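Local atomic coordinates of cellobiose 2-epimerase (Ruminococcus albus, PDB entry 3VW5), a protein that probably catalyses the reversible epimerization of cellobiose to 4-O-beta-D-glucopyranosyl-D-mannose, acting on the unmodified sugar. Residues 1-7 and 382-388; 26-31 and 44-50; 73-77 and 119-123; 106-110 and 165-169; 239-245 and 274-278. The protein carries 2 engineered substitutions. One frame throughout, in Å; residues are numbered along the deposited sequence.

Interaction 1: 1-7 and 382-388; sequences MMISEIR and VITRGVD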
# COMPACT_ATOMS: atom_id res chain seq x y z
N MET A 1 -18.11 18.13 8.65
CA MET A 1 -16.89 17.80 9.37
C MET A 1 -15.98 16.88 8.53
O MET A 1 -16.23 16.67 7.34
CB MET A 1 -17.22 17.14 10.72
CG MET A 1 -18.22 17.94 11.57
SD MET A 1 -18.35 17.39 13.29
CE MET A 1 -17.03 18.33 14.07
N MET A 2 -14.94 16.33 9.15
CA MET A 2 -13.93 15.57 8.41
C MET A 2 -14.46 14.38 7.60
O MET A 2 -14.09 14.21 6.42
CB MET A 2 -12.83 15.11 9.36
CG MET A 2 -11.49 14.83 8.69
SD MET A 2 -10.35 14.06 9.88
CE MET A 2 -11.36 12.65 10.35
N ILE A 3 -15.30 13.54 8.20
CA ILE A 3 -15.77 12.34 7.50
C ILE A 3 -16.58 12.70 6.26
O ILE A 3 -16.42 12.09 5.21
CB ILE A 3 -16.58 11.39 8.39
CG1 ILE A 3 -15.73 10.89 9.55
CG2 ILE A 3 -17.07 10.20 7.57
CD1 ILE A 3 -16.44 9.91 10.44
N SER A 4 -17.45 13.69 6.39
CA SER A 4 -18.33 14.08 5.30
C SER A 4 -17.52 14.59 4.10
O SER A 4 -17.83 14.27 2.94
CB SER A 4 -19.33 15.13 5.78
OG SER A 4 -19.44 16.20 4.85
N GLU A 5 -16.47 15.36 4.39
CA GLU A 5 -15.61 15.91 3.35
C GLU A 5 -14.83 14.82 2.62
O GLU A 5 -14.76 14.80 1.38
CB GLU A 5 -14.64 16.94 3.93
CG GLU A 5 -15.31 18.11 4.63
CD GLU A 5 -14.34 18.98 5.41
OE1 GLU A 5 -13.12 18.69 5.38
OE2 GLU A 5 -14.79 19.96 6.06
N ILE A 6 -14.27 13.90 3.40
CA ILE A 6 -13.47 12.84 2.83
C ILE A 6 -14.33 11.91 1.98
O ILE A 6 -13.91 11.50 0.89
CB ILE A 6 -12.69 12.09 3.92
CG1 ILE A 6 -11.44 12.89 4.30
CG2 ILE A 6 -12.30 10.70 3.46
CD1 ILE A 6 -10.80 12.45 5.59
N ARG A 7 -15.53 11.61 2.45
CA ARG A 7 -16.47 10.77 1.72
C ARG A 7 -16.78 11.40 0.37
O ARG A 7 -16.94 10.71 -0.64
CB ARG A 7 -17.75 10.55 2.52
CG ARG A 7 -18.70 9.50 1.94
CD ARG A 7 -19.96 9.33 2.79
NE ARG A 7 -20.21 7.95 3.22
CZ ARG A 7 -20.81 7.02 2.46
NH1 ARG A 7 -21.19 7.33 1.22
NH2 ARG A 7 -21.02 5.79 2.93
N VAL A 382 -11.57 6.00 6.92
CA VAL A 382 -12.06 7.12 7.73
C VAL A 382 -13.56 6.96 7.88
O VAL A 382 -14.11 7.05 8.98
CB VAL A 382 -11.77 8.48 7.06
CG1 VAL A 382 -12.65 9.57 7.67
CG2 VAL A 382 -10.29 8.84 7.17
N ILE A 383 -14.20 6.72 6.74
CA ILE A 383 -15.62 6.45 6.68
C ILE A 383 -15.97 5.32 7.63
O ILE A 383 -16.86 5.44 8.47
CB ILE A 383 -16.04 6.07 5.24
CG1 ILE A 383 -16.14 7.33 4.37
CG2 ILE A 383 -17.36 5.31 5.26
CD1 ILE A 383 -16.35 7.04 2.92
N THR A 384 -15.23 4.23 7.51
CA THR A 384 -15.54 2.99 8.21
C THR A 384 -15.32 3.04 9.72
O THR A 384 -16.04 2.38 10.47
CB THR A 384 -14.72 1.83 7.60
OG1 THR A 384 -15.51 1.19 6.59
CG2 THR A 384 -14.32 0.83 8.66
N ARG A 385 -14.34 3.82 10.17
CA ARG A 385 -14.04 3.93 11.59
C ARG A 385 -14.99 4.90 12.29
O ARG A 385 -15.09 4.93 13.51
CB ARG A 385 -12.60 4.39 11.80
CG ARG A 385 -11.57 3.40 11.32
CD ARG A 385 -10.19 3.97 11.41
NE ARG A 385 -9.22 3.09 10.76
CZ ARG A 385 -8.29 2.39 11.41
NH1 ARG A 385 -8.18 2.48 12.73
NH2 ARG A 385 -7.46 1.62 10.72
N GLY A 386 -15.67 5.71 11.48
CA GLY A 386 -16.58 6.73 11.98
C GLY A 386 -16.13 7.56 13.17
O GLY A 386 -16.95 7.90 14.01
N VAL A 387 -14.85 7.90 13.27
CA VAL A 387 -14.50 8.96 14.21
C VAL A 387 -14.36 10.28 13.47
O VAL A 387 -13.65 10.38 12.48
CB VAL A 387 -13.29 8.64 15.13
CG1 VAL A 387 -12.57 7.41 14.67
CG2 VAL A 387 -12.36 9.83 15.25
N ASP A 388 -15.09 11.28 13.95
CA ASP A 388 -15.18 12.58 13.29
C ASP A 388 -14.49 13.68 14.08
O ASP A 388 -14.21 13.53 15.27
CB ASP A 388 -16.64 12.97 13.07
CG ASP A 388 -16.87 13.58 11.70
OD1 ASP A 388 -17.96 13.38 11.12
OD2 ASP A 388 -15.94 14.26 11.18

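Interaction 2: 26-31 and 44-50; sequences NGGFYG and DKGVILH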
# COMPACT_ATOMS: atom_id res chain seq x y z
N ASN A 26 -8.04 -2.38 -24.84
CA ASN A 26 -6.98 -3.36 -24.65
C ASN A 26 -7.01 -4.05 -23.27
O ASN A 26 -6.10 -4.82 -22.95
CB ASN A 26 -5.61 -2.76 -24.94
CG ASN A 26 -5.37 -2.57 -26.44
OD1 ASN A 26 -5.26 -3.54 -27.19
ND2 ASN A 26 -5.26 -1.31 -26.87
N GLY A 27 -8.05 -3.80 -22.49
CA GLY A 27 -8.21 -4.46 -21.20
C GLY A 27 -7.50 -3.74 -20.07
O GLY A 27 -6.53 -3.02 -20.28
N GLY A 28 -7.99 -3.92 -18.85
CA GLY A 28 -7.39 -3.26 -17.71
C GLY A 28 -7.55 -1.75 -17.75
O GLY A 28 -8.52 -1.24 -18.29
N PHE A 29 -6.60 -1.04 -17.16
CA PHE A 29 -6.61 0.43 -17.13
C PHE A 29 -5.35 1.03 -17.77
O PHE A 29 -4.30 0.40 -17.79
CB PHE A 29 -6.73 0.92 -15.70
CG PHE A 29 -8.04 0.61 -15.07
CD1 PHE A 29 -8.91 1.63 -14.73
CD2 PHE A 29 -8.41 -0.70 -14.84
CE1 PHE A 29 -10.13 1.36 -14.17
CE2 PHE A 29 -9.64 -1.00 -14.27
CZ PHE A 29 -10.51 0.03 -13.93
N TYR A 30 -5.46 2.26 -18.29
CA TYR A 30 -4.31 2.93 -18.89
C TYR A 30 -3.16 3.09 -17.87
O TYR A 30 -3.39 3.27 -16.66
CB TYR A 30 -4.71 4.29 -19.49
CG TYR A 30 -5.90 4.25 -20.43
CD1 TYR A 30 -5.89 3.47 -21.58
CD2 TYR A 30 -7.04 5.02 -20.18
CE1 TYR A 30 -6.97 3.44 -22.44
CE2 TYR A 30 -8.13 4.99 -21.03
CZ TYR A 30 -8.09 4.20 -22.16
OH TYR A 30 -9.17 4.17 -23.01
N GLY A 31 -1.93 2.99 -18.36
CA GLY A 31 -0.78 2.88 -17.49
C GLY A 31 -0.11 4.19 -17.10
O GLY A 31 0.69 4.22 -16.16
N ASP A 44 3.06 1.18 -20.94
CA ASP A 44 3.08 -0.10 -20.26
C ASP A 44 2.21 -0.07 -19.00
O ASP A 44 2.14 0.95 -18.31
CB ASP A 44 4.51 -0.48 -19.86
CG ASP A 44 5.39 -0.79 -21.05
OD1 ASP A 44 4.86 -1.17 -22.13
OD2 ASP A 44 6.63 -0.67 -20.89
N LYS A 45 1.57 -1.20 -18.71
CA LYS A 45 0.66 -1.31 -17.58
C LYS A 45 1.29 -2.18 -16.48
O LYS A 45 1.46 -3.38 -16.66
CB LYS A 45 -0.67 -1.92 -18.04
CG LYS A 45 -1.29 -1.21 -19.24
CD LYS A 45 -2.56 -1.90 -19.72
CE LYS A 45 -3.31 -1.03 -20.72
NZ LYS A 45 -4.44 -1.75 -21.38
N GLY A 46 1.62 -1.56 -15.35
CA GLY A 46 2.27 -2.25 -14.25
C GLY A 46 1.28 -3.11 -13.49
O GLY A 46 0.11 -2.73 -13.32
N VAL A 47 1.73 -4.27 -13.03
CA VAL A 47 0.79 -5.18 -12.38
C VAL A 47 0.48 -4.76 -10.93
O VAL A 47 -0.64 -4.96 -10.46
CB VAL A 47 1.17 -6.68 -12.54
CG1 VAL A 47 2.25 -6.84 -13.62
CG2 VAL A 47 1.56 -7.31 -11.23
N ILE A 48 1.45 -4.17 -10.24
CA ILE A 48 1.15 -3.57 -8.94
C ILE A 48 0.06 -2.50 -9.04
O ILE A 48 -0.78 -2.36 -8.15
CB ILE A 48 2.42 -3.01 -8.25
CG1 ILE A 48 2.74 -3.83 -7.01
CG2 ILE A 48 2.21 -1.58 -7.82
CD1 ILE A 48 4.19 -3.72 -6.59
N LEU A 49 0.06 -1.75 -10.14
CA LEU A 49 -0.94 -0.74 -10.40
C LEU A 49 -2.31 -1.39 -10.54
O LEU A 49 -3.29 -0.92 -9.96
CB LEU A 49 -0.57 0.06 -11.66
CG LEU A 49 -1.62 0.98 -12.29
CD1 LEU A 49 -2.12 1.99 -11.30
CD2 LEU A 49 -1.08 1.66 -13.54
N HIS A 50 -2.39 -2.47 -11.32
CA HIS A 50 -3.65 -3.16 -11.51
C HIS A 50 -4.14 -3.86 -10.26
O HIS A 50 -5.34 -3.88 -9.98
CB HIS A 50 -3.58 -4.11 -12.70
CG HIS A 50 -3.71 -3.41 -14.01
ND1 HIS A 50 -2.70 -2.64 -14.54
CD2 HIS A 50 -4.76 -3.30 -14.86
CE1 HIS A 50 -3.11 -2.12 -15.68
NE2 HIS A 50 -4.35 -2.50 -15.90
O HOH W 1 1.84 1.45 -15.56

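Interaction 3: 73-77 and 119-123; sequences AKHAY and LSSYY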
# COMPACT_ATOMS: atom_id res chain seq x y z
N ALA A 73 -13.98 -3.28 -10.71
CA ALA A 73 -13.19 -4.30 -10.04
C ALA A 73 -13.05 -5.50 -10.97
O ALA A 73 -11.93 -5.93 -11.29
CB ALA A 73 -13.82 -4.70 -8.72
N LYS A 74 -14.17 -6.03 -11.44
CA LYS A 74 -14.12 -7.21 -12.29
C LYS A 74 -13.28 -7.00 -13.55
O LYS A 74 -12.61 -7.92 -14.00
CB LYS A 74 -15.52 -7.73 -12.64
CG LYS A 74 -15.50 -8.92 -13.60
CD LYS A 74 -16.90 -9.43 -13.89
CE LYS A 74 -16.94 -10.16 -15.24
NZ LYS A 74 -18.21 -9.85 -15.99
N HIS A 75 -13.31 -5.79 -14.10
CA HIS A 75 -12.54 -5.48 -15.31
C HIS A 75 -11.05 -5.62 -15.06
O HIS A 75 -10.34 -6.19 -15.88
CB HIS A 75 -12.85 -4.06 -15.82
CG HIS A 75 -12.15 -3.71 -17.10
ND1 HIS A 75 -12.50 -4.26 -18.31
CD2 HIS A 75 -11.12 -2.86 -17.35
CE1 HIS A 75 -11.71 -3.77 -19.26
NE2 HIS A 75 -10.87 -2.92 -18.70
N ALA A 76 -10.61 -5.09 -13.93
CA ALA A 76 -9.21 -5.18 -13.51
C ALA A 76 -8.82 -6.62 -13.16
O ALA A 76 -7.77 -7.13 -13.59
CB ALA A 76 -8.94 -4.24 -12.33
N TYR A 77 -9.67 -7.28 -12.37
CA TYR A 77 -9.48 -8.70 -12.08
C TYR A 77 -9.20 -9.53 -13.33
O TYR A 77 -8.25 -10.33 -13.37
CB TYR A 77 -10.70 -9.25 -11.35
CG TYR A 77 -10.75 -10.76 -11.27
CD1 TYR A 77 -9.94 -11.45 -10.39
CD2 TYR A 77 -11.65 -11.49 -12.05
CE1 TYR A 77 -10.00 -12.84 -10.30
CE2 TYR A 77 -11.72 -12.87 -11.98
CZ TYR A 77 -10.89 -13.54 -11.09
OH TYR A 77 -10.95 -14.91 -10.99
N LEU A 119 -6.79 -9.86 -4.81
CA LEU A 119 -7.62 -11.02 -5.11
C LEU A 119 -8.48 -11.39 -3.90
O LEU A 119 -9.67 -11.67 -4.05
CB LEU A 119 -6.77 -12.22 -5.56
CG LEU A 119 -6.14 -12.08 -6.96
CD1 LEU A 119 -5.01 -13.10 -7.20
CD2 LEU A 119 -7.17 -12.13 -8.09
N SER A 120 -7.89 -11.35 -2.71
CA SER A 120 -8.62 -11.68 -1.50
C SER A 120 -9.80 -10.75 -1.37
O SER A 120 -10.91 -11.17 -1.08
CB SER A 120 -7.74 -11.58 -0.26
OG SER A 120 -6.72 -12.55 -0.27
N SER A 121 -9.53 -9.48 -1.61
CA SER A 121 -10.55 -8.45 -1.47
C SER A 121 -11.66 -8.62 -2.51
O SER A 121 -12.82 -8.39 -2.21
CB SER A 121 -9.90 -7.08 -1.62
OG SER A 121 -9.38 -6.67 -0.38
N TYR A 122 -11.28 -9.01 -3.71
CA TYR A 122 -12.24 -9.16 -4.79
C TYR A 122 -13.16 -10.33 -4.47
O TYR A 122 -14.36 -10.26 -4.72
CB TYR A 122 -11.55 -9.38 -6.13
CG TYR A 122 -12.53 -9.62 -7.25
CD1 TYR A 122 -13.39 -8.62 -7.66
CD2 TYR A 122 -12.58 -10.85 -7.91
CE1 TYR A 122 -14.27 -8.83 -8.70
CE2 TYR A 122 -13.46 -11.07 -8.94
CZ TYR A 122 -14.31 -10.06 -9.33
OH TYR A 122 -15.20 -10.29 -10.35
N TYR A 123 -12.58 -11.38 -3.89
CA TYR A 123 -13.39 -12.49 -3.39
C TYR A 123 -14.37 -12.02 -2.31
O TYR A 123 -15.57 -12.30 -2.40
CB TYR A 123 -12.50 -13.64 -2.87
CG TYR A 123 -13.25 -14.69 -2.07
CD1 TYR A 123 -14.18 -15.54 -2.69
CD2 TYR A 123 -13.02 -14.84 -0.71
CE1 TYR A 123 -14.86 -16.49 -1.97
CE2 TYR A 123 -13.69 -15.78 0.02
CZ TYR A 123 -14.61 -16.61 -0.61
OH TYR A 123 -15.28 -17.55 0.13

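Interaction 4: 106-110 and 165-169; sequences MKHTY and NEALS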
# COMPACT_ATOMS: atom_id res chain seq x y z
N MET A 106 10.27 -10.22 -14.25
CA MET A 106 10.89 -10.28 -12.92
C MET A 106 9.84 -10.57 -11.84
O MET A 106 8.74 -10.01 -11.84
CB MET A 106 11.59 -8.94 -12.66
CG MET A 106 12.09 -8.69 -11.24
SD MET A 106 10.96 -7.70 -10.24
CE MET A 106 11.70 -6.06 -10.35
N LYS A 107 10.17 -11.46 -10.91
CA LYS A 107 9.26 -11.80 -9.82
C LYS A 107 9.66 -11.06 -8.56
O LYS A 107 10.82 -11.07 -8.17
CB LYS A 107 9.27 -13.31 -9.54
CG LYS A 107 8.92 -14.18 -10.73
CD LYS A 107 7.46 -14.03 -11.12
CE LYS A 107 7.12 -14.79 -12.41
NZ LYS A 107 7.06 -16.27 -12.21
N HIS A 108 8.69 -10.42 -7.92
CA HIS A 108 8.95 -9.68 -6.70
C HIS A 108 7.96 -10.00 -5.59
O HIS A 108 6.75 -9.80 -5.72
CB HIS A 108 8.97 -8.17 -6.98
CG HIS A 108 9.93 -7.42 -6.11
ND1 HIS A 108 9.82 -7.38 -4.73
CD2 HIS A 108 11.04 -6.70 -6.41
CE1 HIS A 108 10.80 -6.66 -4.23
NE2 HIS A 108 11.56 -6.23 -5.23
N THR A 109 8.49 -10.52 -4.49
CA THR A 109 7.68 -10.83 -3.32
C THR A 109 6.65 -9.74 -3.02
O THR A 109 5.48 -10.02 -2.74
CB THR A 109 8.59 -11.01 -2.11
OG1 THR A 109 9.46 -12.11 -2.38
CG2 THR A 109 7.80 -11.31 -0.87
N TYR A 110 7.09 -8.50 -3.07
CA TYR A 110 6.26 -7.35 -2.77
C TYR A 110 5.08 -7.23 -3.75
O TYR A 110 3.94 -6.97 -3.35
CB TYR A 110 7.16 -6.13 -2.81
CG TYR A 110 6.50 -4.80 -2.68
CD1 TYR A 110 6.40 -4.20 -1.45
CD2 TYR A 110 6.02 -4.13 -3.80
CE1 TYR A 110 5.82 -2.95 -1.31
CE2 TYR A 110 5.43 -2.88 -3.68
CZ TYR A 110 5.33 -2.30 -2.43
OH TYR A 110 4.76 -1.05 -2.28
N ASN A 165 17.78 -6.32 -5.81
CA ASN A 165 16.53 -5.72 -5.38
C ASN A 165 16.45 -4.21 -5.71
O ASN A 165 16.29 -3.36 -4.81
CB ASN A 165 16.35 -5.98 -3.88
CG ASN A 165 14.91 -5.79 -3.41
OD1 ASN A 165 14.10 -5.13 -4.07
ND2 ASN A 165 14.59 -6.37 -2.25
N GLU A 166 16.61 -3.87 -6.99
CA GLU A 166 16.24 -2.56 -7.51
C GLU A 166 14.73 -2.48 -7.41
O GLU A 166 14.08 -3.52 -7.31
CB GLU A 166 16.64 -2.46 -8.99
CG GLU A 166 17.94 -1.71 -9.27
CD GLU A 166 18.60 -2.15 -10.58
OE1 GLU A 166 17.90 -2.26 -11.63
OE2 GLU A 166 19.84 -2.39 -10.56
N ALA A 167 14.17 -1.28 -7.44
CA ALA A 167 12.71 -1.14 -7.44
C ALA A 167 12.12 -0.92 -6.05
O ALA A 167 11.12 -0.22 -5.90
CB ALA A 167 12.02 -2.34 -8.11
N LEU A 168 12.74 -1.54 -5.05
CA LEU A 168 12.46 -1.19 -3.66
C LEU A 168 13.61 -0.38 -3.04
O LEU A 168 13.44 0.24 -1.99
CB LEU A 168 12.16 -2.44 -2.82
CG LEU A 168 10.79 -3.13 -3.01
CD1 LEU A 168 10.39 -3.91 -1.74
CD2 LEU A 168 9.69 -2.14 -3.43
N SER A 169 14.77 -0.38 -3.71
CA SER A 169 15.91 0.39 -3.23
C SER A 169 15.65 1.89 -3.34
O SER A 169 14.83 2.32 -4.17
CB SER A 169 17.20 0.01 -3.97
OG SER A 169 17.64 1.07 -4.83

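Interaction 5: 239-245 and 274-278; sequences HSYGHDI and ISHNI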
# COMPACT_ATOMS: atom_id res chain seq x y z
N HIS A 239 15.07 6.55 7.77
CA HIS A 239 13.83 6.50 8.50
C HIS A 239 12.70 7.00 7.60
O HIS A 239 12.61 8.20 7.29
CB HIS A 239 13.92 7.29 9.80
CG HIS A 239 12.79 7.01 10.74
ND1 HIS A 239 12.79 7.42 12.06
CD2 HIS A 239 11.62 6.35 10.56
CE1 HIS A 239 11.67 7.03 12.64
NE2 HIS A 239 10.94 6.38 11.75
N SER A 240 11.86 6.08 7.14
CA SER A 240 10.73 6.44 6.30
C SER A 240 9.50 6.64 7.17
O SER A 240 8.82 5.69 7.55
CB SER A 240 10.50 5.40 5.20
OG SER A 240 9.25 5.56 4.56
N TYR A 241 9.24 7.90 7.50
CA TYR A 241 8.09 8.27 8.31
C TYR A 241 6.76 7.68 7.81
O TYR A 241 5.89 7.28 8.60
CB TYR A 241 7.97 9.79 8.38
CG TYR A 241 9.22 10.50 8.83
CD1 TYR A 241 9.98 10.02 9.89
CD2 TYR A 241 9.64 11.68 8.20
CE1 TYR A 241 11.12 10.68 10.32
CE2 TYR A 241 10.78 12.34 8.61
CZ TYR A 241 11.52 11.84 9.67
OH TYR A 241 12.64 12.52 10.09
N GLY A 242 6.59 7.66 6.49
CA GLY A 242 5.39 7.15 5.86
C GLY A 242 5.14 5.69 6.18
O GLY A 242 4.06 5.32 6.64
N HIS A 243 6.15 4.85 5.95
CA HIS A 243 6.01 3.44 6.29
C HIS A 243 5.79 3.22 7.78
O HIS A 243 5.10 2.29 8.18
CB HIS A 243 7.21 2.64 5.80
CG HIS A 243 7.26 2.50 4.32
ND1 HIS A 243 8.14 3.22 3.54
CD2 HIS A 243 6.54 1.73 3.47
CE1 HIS A 243 7.97 2.89 2.27
NE2 HIS A 243 7.00 1.99 2.20
N ASP A 244 6.37 4.07 8.61
CA ASP A 244 6.21 3.91 10.05
C ASP A 244 4.76 4.05 10.46
O ASP A 244 4.20 3.15 11.07
CB ASP A 244 7.07 4.93 10.80
CG ASP A 244 8.46 4.40 11.10
OD1 ASP A 244 8.98 4.72 12.19
OD2 ASP A 244 9.02 3.67 10.26
N ILE A 245 4.16 5.18 10.11
CA ILE A 245 2.78 5.46 10.47
C ILE A 245 1.80 4.48 9.80
O ILE A 245 0.78 4.12 10.37
CB ILE A 245 2.40 6.95 10.20
CG1 ILE A 245 1.13 7.34 10.97
CG2 ILE A 245 2.24 7.21 8.71
CD1 ILE A 245 1.15 6.91 12.44
N ILE A 274 5.31 4.02 18.30
CA ILE A 274 5.72 4.47 16.98
C ILE A 274 4.86 5.67 16.57
O ILE A 274 5.37 6.64 16.03
CB ILE A 274 5.61 3.33 15.95
CG1 ILE A 274 6.47 2.14 16.40
CG2 ILE A 274 5.98 3.83 14.53
CD1 ILE A 274 6.28 0.90 15.57
N SER A 275 3.56 5.59 16.84
CA SER A 275 2.66 6.70 16.57
C SER A 275 3.09 7.98 17.26
O SER A 275 3.11 9.05 16.65
CB SER A 275 1.25 6.35 17.01
OG SER A 275 0.60 5.63 15.99
N HIS A 276 3.40 7.90 18.55
CA HIS A 276 3.76 9.10 19.28
C HIS A 276 5.03 9.67 18.70
O HIS A 276 5.13 10.88 18.51
CB HIS A 276 3.92 8.87 20.79
CG HIS A 276 2.62 8.89 21.54
ND1 HIS A 276 1.93 10.07 21.77
CD2 HIS A 276 1.87 7.89 22.06
CE1 HIS A 276 0.80 9.78 22.44
NE2 HIS A 276 0.75 8.47 22.63
N ASN A 277 5.98 8.79 18.41
CA ASN A 277 7.24 9.22 17.83
C ASN A 277 7.05 10.00 16.52
O ASN A 277 7.60 11.09 16.37
CB ASN A 277 8.18 8.05 17.60
CG ASN A 277 9.62 8.50 17.44
OD1 ASN A 277 10.14 9.24 18.27
ND2 ASN A 277 10.27 8.08 16.35
N ILE A 278 6.27 9.44 15.60
CA ILE A 278 6.03 10.07 14.30
C ILE A 278 5.36 11.43 14.43
O ILE A 278 5.72 12.40 13.75
CB ILE A 278 5.22 9.14 13.37
CG1 ILE A 278 6.11 7.99 12.93
CG2 ILE A 278 4.73 9.90 12.14
CD1 ILE A 278 7.35 8.47 12.18
O HOH W 2 8.82 6.12 14.77

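Interaction 1: 1-7 and 382-388
Two chain ends meet here: the first turns of helix 2-19 lie against the last turn of helix 373-385 and the tail that leaves it. The backbones come nearest at Ile-3 and Asp-388, whose CA atoms are 5.8 Å apart. Helix 373-385 stops at Gly-386, whose positive phi lets the chain swing out of the helix and run across the start of the other one. There the carboxylate of Asp-388 accepts a nearly straight hydrogen bond from the backbone, Ile-3 N to Asp-388 OD2 at 3.1 Å, so one of the last residues satisfies an amide in the opening turn of the first helix. Ile-3 is central to the apolar part: its CG1 lies 3.8 Å from Val-382 CG1, and its CD1 fits 3.5 Å from Gly-386 CA. Ile-6 CD1 meets Val-382 CG2 at 4.0 Å, while the aliphatic part of Arg-7 rests on Ile-383, CG to CD1 3.5 Å. The principle is simple closure of a ring of helices by its termini. Around the contact, Met-2 and Ile-6 touch Trp-333 of helix 323-340, Val-387 packs on helix 303-318, and Ile-383 reaches Thr-63 of helix 47-64.

Interaction 2: 26-31 and 44-50
Lys-45, Gly-31 and His-50 carry this buried contact between the loop 26-31 and the strand-to-helix junction 44-50. Lys-45 extends an all-trans chain beyond chi1 along the loop and gives a hydrogen bond from NZ to Gly-27 O at 2.7 Å; its ammonium group also forms a salt bridge with Asp-23. Gly-31 sits where the backbones are closest, 4.4 Å from Lys-45 CA to Gly-31 CA, and a CB there would collide with Asp-44 O, which instead takes a CA-H...O contact from Gly-31 CA at 3.6 Å. Beside it one water joins Gly-31 O, Asp-44 O and Gly-46 N. His-50 works in two directions: its ND1 donates to Gly-46 O at 3.1 Å, and its NE2 accepts from Phe-29 N at 3.0 Å, almost in line. Gly-28, too, could hold no side chain, because a CB would strike His-50 NE2. The chemistry implies a loop without regular structure held through its main chain, with His-50 as the neutral tautomer protonated on ND1.

Interaction 3: 73-77 and 119-123
Between helices 67-84 and 109-126 of this (alpha/alpha)6 barrel, two tyrosines fill much of the space, as the segment 119-123 illustrates. Its helix and that of 73-77 run roughly antiparallel, at 139°, with the segment axes 11.1 Å apart at their closest. Leu-119 comes first. Its CB does not face the partner, but the end of the side chain turns back, and CD2 lies 3.7 Å from Tyr-77 CE1, at the edge of that ring. Three residues further on, one helical turn along, Tyr-122 makes the main contact. With chi1 near 180° its ring projects across the gap and forms an offset stack with Tyr-77, the ring centroids 4.5 Å apart and the planes inclined by 23°; the closest atoms are Tyr-77 CG and Tyr-122 CE2 at 3.6 Å. The same face of Tyr-122 receives a CH-pi contact from Tyr-77 CB, 4.1 Å from the ring centroid. The ring reaches on to the preceding turn of the other helix, where Ala-73 CB is 4.1 Å from Tyr-122 CD1 and Lys-74 CB is 3.4 Å from Tyr-122 OH. The small Ala-73 leaves room for the wide ring beside it, and the CB of Lys-74 borders its hydroxyl. Other helices complete the surroundings: Ala-73 and Tyr-122 touch Ser-58 of helix 47-64, whereas Leu-119, Tyr-77 and Tyr-122 all pack on helix 129-145.

Interaction 4: 106-110 and 165-169
In this (alpha/alpha)6 barrel, a strand runs straight into a helix at 106-110, and the long loop that holds 165-169 folds over the junction. Side-chain conformation decides the contact, since the backbones stay well apart: the nearest CA atoms, those of His-108 and Asn-165, are 8.7 Å from each other. His-108 occupies the N-cap position of helix 109-126. Its chi1 of -147° lies off the usual wells and lets the imidazole serve both partners. ND1 accepts a weak capping bond from Tyr-110 N at 3.4 Å, and NE2 donates to Asn-165 OD1 at 3.0 Å. This pattern is consistent with a neutral ring protonated on NE2. Asn-165, t at chi1, brings its amide to the edge of the ring, while its ND2 is held by Glu-154 and the carbonyl of Asp-176. Leu-168 is m at chi1 and t at chi2; its CD1 lies between the two rings, 3.7 Å from His-108 CE1 and 4.0 Å from Tyr-110 CD1, while CD2 stands over the face of Tyr-110. That tyrosine adopts t, which presents a face to the leucine; its ring also meets His-184 nearly at right angles and touches Ile-48. At the outer margin Met-106 CE approaches Ala-167 CB at 4.4 Å. The best-centred contact is the CH-pi one: Leu-168 CD2 sits 4.1 Å from the centroid of the Tyr-110 ring, only 7° off its normal.

Interaction 5: 239-245 and 274-278
This is a buried helix-helix contact, largely apolar with a polar margin, between the beginning of helix 241-258 and the later part of helix 261-281, the helix that follows it in the chain. The segment axes approach to 9.9 Å and run at 146°, close to antiparallel. Ile-278 fills the space between them: its CD1 lies 3.8 Å from both Tyr-241 CD1 and Asp-244 CB, and its CG2 is 4.2 Å from Ile-245 CB. One turn earlier, Ile-274 CG2 meets Asp-244 OD1 at 3.9 Å, while Ile-245 CD1 reaches Ser-275 OG at 3.8 Å. Direct hydrogen bonds across the contact are absent, and the polar link goes through water. Asp-244 OD1 accepts from His-239 NE2 at 2.6 Å and from a water at 2.9 Å, and that water accepts from Asn-277 ND2, also at 2.9 Å. The His-carboxylate bond ties the end of strand 238-240 to the first turn of its own helix, where Ser-240 is the N-cap. Strand 287-293 closes the side of Tyr-241 and Ile-278. A helical hairpin of this kind, with consecutive helices packed antiparallel, is the repeating unit of the (alpha/alpha)6 barrel.

From the N terminus, the chain first enters interaction 1, which closes only at the far end of the protein and so encloses the other four. Interaction 2 shuts a short loop, bringing the segment after helix 2-19 onto the start of helix 47-64. Interaction 3 opens next, on helix 67-84, and before it closes on helix 109-126 interaction 4 has opened at that helix's N-terminal end, to close later at the loop 165-169; the two therefore cross. Interaction 2 touches both, through Phe-29 on Ala-76 and Ile-48 on Tyr-110. Interaction 5 follows in series, across the chain's centre from interactions 2 and 3, closing the hairpin of helices 241-258 and 261-281.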